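Local coordinates for probable transcriptional repressor protein (PDB 4FX0) that probably binds DNA through a winged helix-turn-helix of the MarR family and acts as a redox-sensing transcriptional repressor in Mycobacterium tuberculosis, at residues 36-41 with 74-79; 27-32 with 109-114. One frame throughout, in Å; residues are numbered along the deposited sequence.

The two contacts lie 13 Å apart, centre to centre, and are linked through helix 33-45 and the loop before it. Contact 1 joins that helix to the end of helix 66-78 within the winged helix-turn-helix domain, whereas contact 2 sets the turn just before helix 33-45 against helix 99-119. Side chains of the two contacts also meet directly: Phe36 CZ lies 3.5 Å from Trp112 CG, and Leu39 CD1 lies 3.5 Å from Leu31 CD1. An apolar path therefore runs from Met76 through Leu39 to Leu31. Phe36 and Trp112 both pack against Phe3 of the second subunit, which places the junction of the contacts beside the dimer interface.

Contact 1 of 2, residues 36-41 with 74-79; sequences FSTLAV and EVMRRD
Met76 overlaps Thr38 and Leu39 with the end of its side chain, reaching from helix 66-78 into the angle between these two successive residues of helix 33-45. The backbones stay well apart, 9.3 Å between Leu39 CA and Met76 CA, and the thioether spans the gap. Its chain runs extended through chi2 and then bends at chi3 (74°), which sets the terminal methyl between Leu39 and the Thr38 hydroxyl. There Met76 CE rests 3.4 Å from Leu39 CD2 and also meets Leu39 CG, so one branch and the branch point of the leucine share a single methyl. On the threonine side the hydroxyl, not the methyl, faces the methionine: Thr38 OG1 lies 3.2 Å from Met76 CE and 3.3 Å from Met76 SD. A hydrogen bond to Gln35 O in its own helix satisfies this buried hydroxyl, and its approach to the thioether is van der Waals contact. By its position in the MarR fold, helix 66-78 is probably the DNA-recognition helix, and Met76 sits on its inner side, packed on helix 33-45. Met76 and Leu39 both also touch Val82 of strand 82-86, while Thr38 packs on Ile62 of helix 55-62, placing the contact among three helices and the first strand of the wing.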
# COMPACT_ATOMS: atom_id res chain seq x y z
N PHE B 36 0.04 -4.66 -13.69
CA PHE B 36 1.42 -4.78 -14.14
C PHE B 36 2.20 -5.71 -13.22
O PHE B 36 2.90 -6.62 -13.67
CB PHE B 36 2.09 -3.41 -14.18
CG PHE B 36 3.59 -3.47 -14.27
CD1 PHE B 36 4.23 -3.59 -15.49
CD2 PHE B 36 4.37 -3.40 -13.12
CE1 PHE B 36 5.61 -3.64 -15.57
CE2 PHE B 36 5.75 -3.45 -13.19
CZ PHE B 36 6.37 -3.57 -14.42
N SER B 37 2.05 -5.49 -11.91
CA SER B 37 2.74 -6.30 -10.92
C SER B 37 2.43 -7.79 -11.09
O SER B 37 3.34 -8.60 -11.24
CB SER B 37 2.37 -5.85 -9.50
OG SER B 37 2.72 -4.50 -9.29
N THR B 38 1.15 -8.13 -11.07
CA THR B 38 0.74 -9.53 -11.18
C THR B 38 1.28 -10.15 -12.46
O THR B 38 1.78 -11.27 -12.45
CB THR B 38 -0.79 -9.69 -11.12
OG1 THR B 38 -1.38 -9.14 -12.31
CG2 THR B 38 -1.36 -9.00 -9.90
N LEU B 39 1.19 -9.41 -13.56
CA LEU B 39 1.73 -9.88 -14.83
C LEU B 39 3.20 -10.22 -14.68
O LEU B 39 3.62 -11.34 -14.94
CB LEU B 39 1.57 -8.82 -15.92
CG LEU B 39 0.16 -8.60 -16.47
CD1 LEU B 39 0.20 -7.60 -17.62
CD2 LEU B 39 -0.44 -9.92 -16.93
N ALA B 40 3.98 -9.23 -14.24
CA ALA B 40 5.41 -9.41 -14.03
C ALA B 40 5.67 -10.67 -13.22
O ALA B 40 6.52 -11.48 -13.58
CB ALA B 40 5.99 -8.19 -13.32
N VAL B 41 4.93 -10.83 -12.12
CA VAL B 41 5.05 -12.01 -11.27
C VAL B 41 4.85 -13.29 -12.07
O VAL B 41 5.63 -14.23 -11.96
CB VAL B 41 4.03 -11.98 -10.12
CG1 VAL B 41 3.96 -13.33 -9.43
CG2 VAL B 41 4.37 -10.88 -9.13
N GLU B 74 -9.66 -11.00 -12.62
CA GLU B 74 -10.85 -11.16 -13.44
C GLU B 74 -10.86 -10.17 -14.60
O GLU B 74 -10.98 -10.57 -15.76
CB GLU B 74 -12.13 -10.99 -12.61
CG GLU B 74 -12.99 -12.25 -12.53
CD GLU B 74 -13.26 -12.86 -13.90
OE1 GLU B 74 -12.74 -13.97 -14.17
OE2 GLU B 74 -14.00 -12.25 -14.70
N VAL B 75 -10.73 -8.89 -14.29
CA VAL B 75 -10.71 -7.86 -15.32
C VAL B 75 -9.56 -8.11 -16.29
O VAL B 75 -9.64 -7.76 -17.47
CB VAL B 75 -10.60 -6.43 -14.73
CG1 VAL B 75 -9.36 -6.29 -13.87
CG2 VAL B 75 -10.60 -5.39 -15.85
N MET B 76 -8.50 -8.74 -15.80
CA MET B 76 -7.34 -9.05 -16.63
C MET B 76 -7.61 -10.20 -17.59
O MET B 76 -7.34 -10.09 -18.79
CB MET B 76 -6.12 -9.36 -15.75
CG MET B 76 -5.69 -8.21 -14.87
SD MET B 76 -4.31 -8.66 -13.81
CE MET B 76 -2.97 -8.68 -15.00
N ARG B 77 -8.13 -11.31 -17.07
CA ARG B 77 -8.47 -12.44 -17.92
C ARG B 77 -9.61 -12.06 -18.85
O ARG B 77 -9.71 -12.56 -19.97
CB ARG B 77 -8.87 -13.67 -17.09
CG ARG B 77 -10.30 -13.65 -16.59
CD ARG B 77 -10.88 -15.05 -16.46
NE ARG B 77 -11.73 -15.40 -17.60
CZ ARG B 77 -13.00 -15.00 -17.73
NH1 ARG B 77 -13.55 -14.23 -16.81
NH2 ARG B 77 -13.70 -15.36 -18.80
N ARG B 78 -10.47 -11.16 -18.38
CA ARG B 78 -11.59 -10.67 -19.17
C ARG B 78 -11.07 -9.85 -20.35
O ARG B 78 -11.75 -9.70 -21.36
CB ARG B 78 -12.52 -9.82 -18.31
CG ARG B 78 -13.93 -9.68 -18.86
CD ARG B 78 -14.81 -8.88 -17.91
NE ARG B 78 -16.23 -9.12 -18.15
CZ ARG B 78 -17.00 -8.35 -18.91
NH1 ARG B 78 -16.49 -7.29 -19.52
NH2 ARG B 78 -18.28 -8.65 -19.07
N ASP B 79 -9.86 -9.34 -20.21
CA ASP B 79 -9.24 -8.51 -21.24
C ASP B 79 -8.24 -9.31 -22.07
O ASP B 79 -7.55 -8.76 -22.93
CB ASP B 79 -8.57 -7.29 -20.62
CG ASP B 79 -8.19 -6.24 -21.65
OD1 ASP B 79 -9.07 -5.43 -22.01
OD2 ASP B 79 -7.03 -6.23 -22.09

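Contact 2 of 2, residues 27-32 with 109-114; sequences RPSGLT and VPLWRG
Segment 27-32 begins with a short 3-10 turn, closed by Gly30 N to Arg27 O at 2.9 Å, and comes nearest helix 99-119 where Ser29 CA and Leu111 CA are 8.0 Å apart. Leu111 fills the interval with one branch. The methyl Leu111 CD1 sits over one face of the proline ring, 3.6 Å from Pro28 CB and 3.8 Å from both Pro28 CG and Pro28 CD. With chi1 at -57°, Leu111 CG sits anti to its carbonyl carbon, and the extended chi2 carries CD1 outward to the turn. Leu111 CD1 also reaches the next residue, 3.8 Å from Ser29 N and 4.1 Å from Ser29 CB. In this MarR-type fold the turn links helix 7-26 to helix 33-45, and at this contact it lies against helix 99-119, the long helix that follows the wing strands. Ser29 OG plays no part across the gap; it bonds back to Leu26 O, leaving Ser29 CB for the apolar contact. The serine side chain packs on Ala108 as well, one turn before Leu111, and Leu31 touches Ala104 and Ala108 of the same helix just before the chain enters helix 33-45.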
# COMPACT_ATOMS: atom_id res chain seq x y z
N ARG B 27 -0.31 4.30 -17.99
CA ARG B 27 -1.51 4.57 -18.79
C ARG B 27 -1.43 3.99 -20.21
O ARG B 27 -2.32 3.25 -20.62
CB ARG B 27 -1.80 6.08 -18.84
CG ARG B 27 -3.01 6.51 -18.01
CD ARG B 27 -2.88 7.96 -17.56
NE ARG B 27 -2.67 8.88 -18.67
CZ ARG B 27 -2.40 10.17 -18.53
NH1 ARG B 27 -2.31 10.70 -17.32
NH2 ARG B 27 -2.22 10.93 -19.60
N PRO B 28 -0.37 4.33 -20.95
CA PRO B 28 -0.24 3.87 -22.35
C PRO B 28 -0.33 2.36 -22.52
O PRO B 28 -0.90 1.90 -23.50
CB PRO B 28 1.16 4.36 -22.74
CG PRO B 28 1.40 5.54 -21.88
CD PRO B 28 0.75 5.21 -20.56
N SER B 29 0.23 1.60 -21.58
CA SER B 29 0.23 0.14 -21.69
C SER B 29 -1.11 -0.45 -21.29
O SER B 29 -1.33 -1.66 -21.43
CB SER B 29 1.35 -0.46 -20.84
OG SER B 29 1.08 -0.28 -19.46
N GLY B 30 -2.01 0.39 -20.80
CA GLY B 30 -3.33 -0.05 -20.38
C GLY B 30 -3.29 -0.92 -19.14
O GLY B 30 -4.16 -1.78 -18.95
N LEU B 31 -2.29 -0.70 -18.29
CA LEU B 31 -2.14 -1.50 -17.08
C LEU B 31 -2.13 -0.63 -15.82
O LEU B 31 -1.62 0.48 -15.83
CB LEU B 31 -0.84 -2.31 -17.13
CG LEU B 31 -0.72 -3.33 -18.25
CD1 LEU B 31 0.58 -4.11 -18.09
CD2 LEU B 31 -1.91 -4.27 -18.25
N THR B 32 -2.71 -1.16 -14.75
CA THR B 32 -2.59 -0.53 -13.44
C THR B 32 -1.36 -1.11 -12.76
O THR B 32 -0.89 -2.19 -13.13
CB THR B 32 -3.83 -0.77 -12.57
OG1 THR B 32 -3.93 -2.16 -12.23
CG2 THR B 32 -5.09 -0.35 -13.31
N VAL B 109 6.92 -2.21 -19.35
CA VAL B 109 8.24 -2.22 -18.72
C VAL B 109 8.98 -0.88 -18.82
O VAL B 109 9.33 -0.29 -17.79
CB VAL B 109 9.14 -3.35 -19.28
CG1 VAL B 109 10.57 -3.18 -18.78
CG2 VAL B 109 8.58 -4.71 -18.88
N PRO B 110 9.21 -0.38 -20.04
CA PRO B 110 9.93 0.89 -20.18
C PRO B 110 9.23 2.03 -19.45
O PRO B 110 9.90 2.91 -18.90
CB PRO B 110 9.91 1.15 -21.70
CG PRO B 110 8.80 0.29 -22.23
CD PRO B 110 8.79 -0.92 -21.35
N LEU B 111 7.90 2.02 -19.43
CA LEU B 111 7.13 3.04 -18.73
C LEU B 111 7.35 2.94 -17.22
O LEU B 111 7.55 3.95 -16.55
CB LEU B 111 5.64 2.90 -19.04
CG LEU B 111 5.26 2.97 -20.52
CD1 LEU B 111 3.75 2.82 -20.69
CD2 LEU B 111 5.73 4.28 -21.13
N TRP B 112 7.32 1.71 -16.71
CA TRP B 112 7.58 1.46 -15.29
C TRP B 112 9.02 1.78 -14.94
O TRP B 112 9.32 2.25 -13.84
CB TRP B 112 7.28 -0.00 -14.96
CG TRP B 112 7.88 -0.47 -13.67
CD1 TRP B 112 7.39 -0.27 -12.41
CD2 TRP B 112 9.09 -1.22 -13.51
NE1 TRP B 112 8.21 -0.85 -11.48
CE2 TRP B 112 9.26 -1.44 -12.13
CE3 TRP B 112 10.04 -1.74 -14.40
CZ2 TRP B 112 10.35 -2.15 -11.61
CZ3 TRP B 112 11.12 -2.44 -13.88
CH2 TRP B 112 11.26 -2.64 -12.50
N ARG B 113 9.92 1.54 -15.89
CA ARG B 113 11.34 1.76 -15.68
C ARG B 113 11.66 3.25 -15.58
O ARG B 113 12.57 3.66 -14.86
CB ARG B 113 12.14 1.12 -16.82
CG ARG B 113 13.61 0.89 -16.51
CD ARG B 113 14.17 -0.24 -17.35
NE ARG B 113 15.58 -0.49 -17.09
CZ ARG B 113 16.26 -1.53 -17.57
NH1 ARG B 113 15.65 -2.43 -18.32
NH2 ARG B 113 17.55 -1.67 -17.28
N GLY B 114 10.90 4.06 -16.31
CA GLY B 114 11.08 5.50 -16.29
C GLY B 114 10.64 6.13 -14.99
O GLY B 114 11.34 6.97 -14.42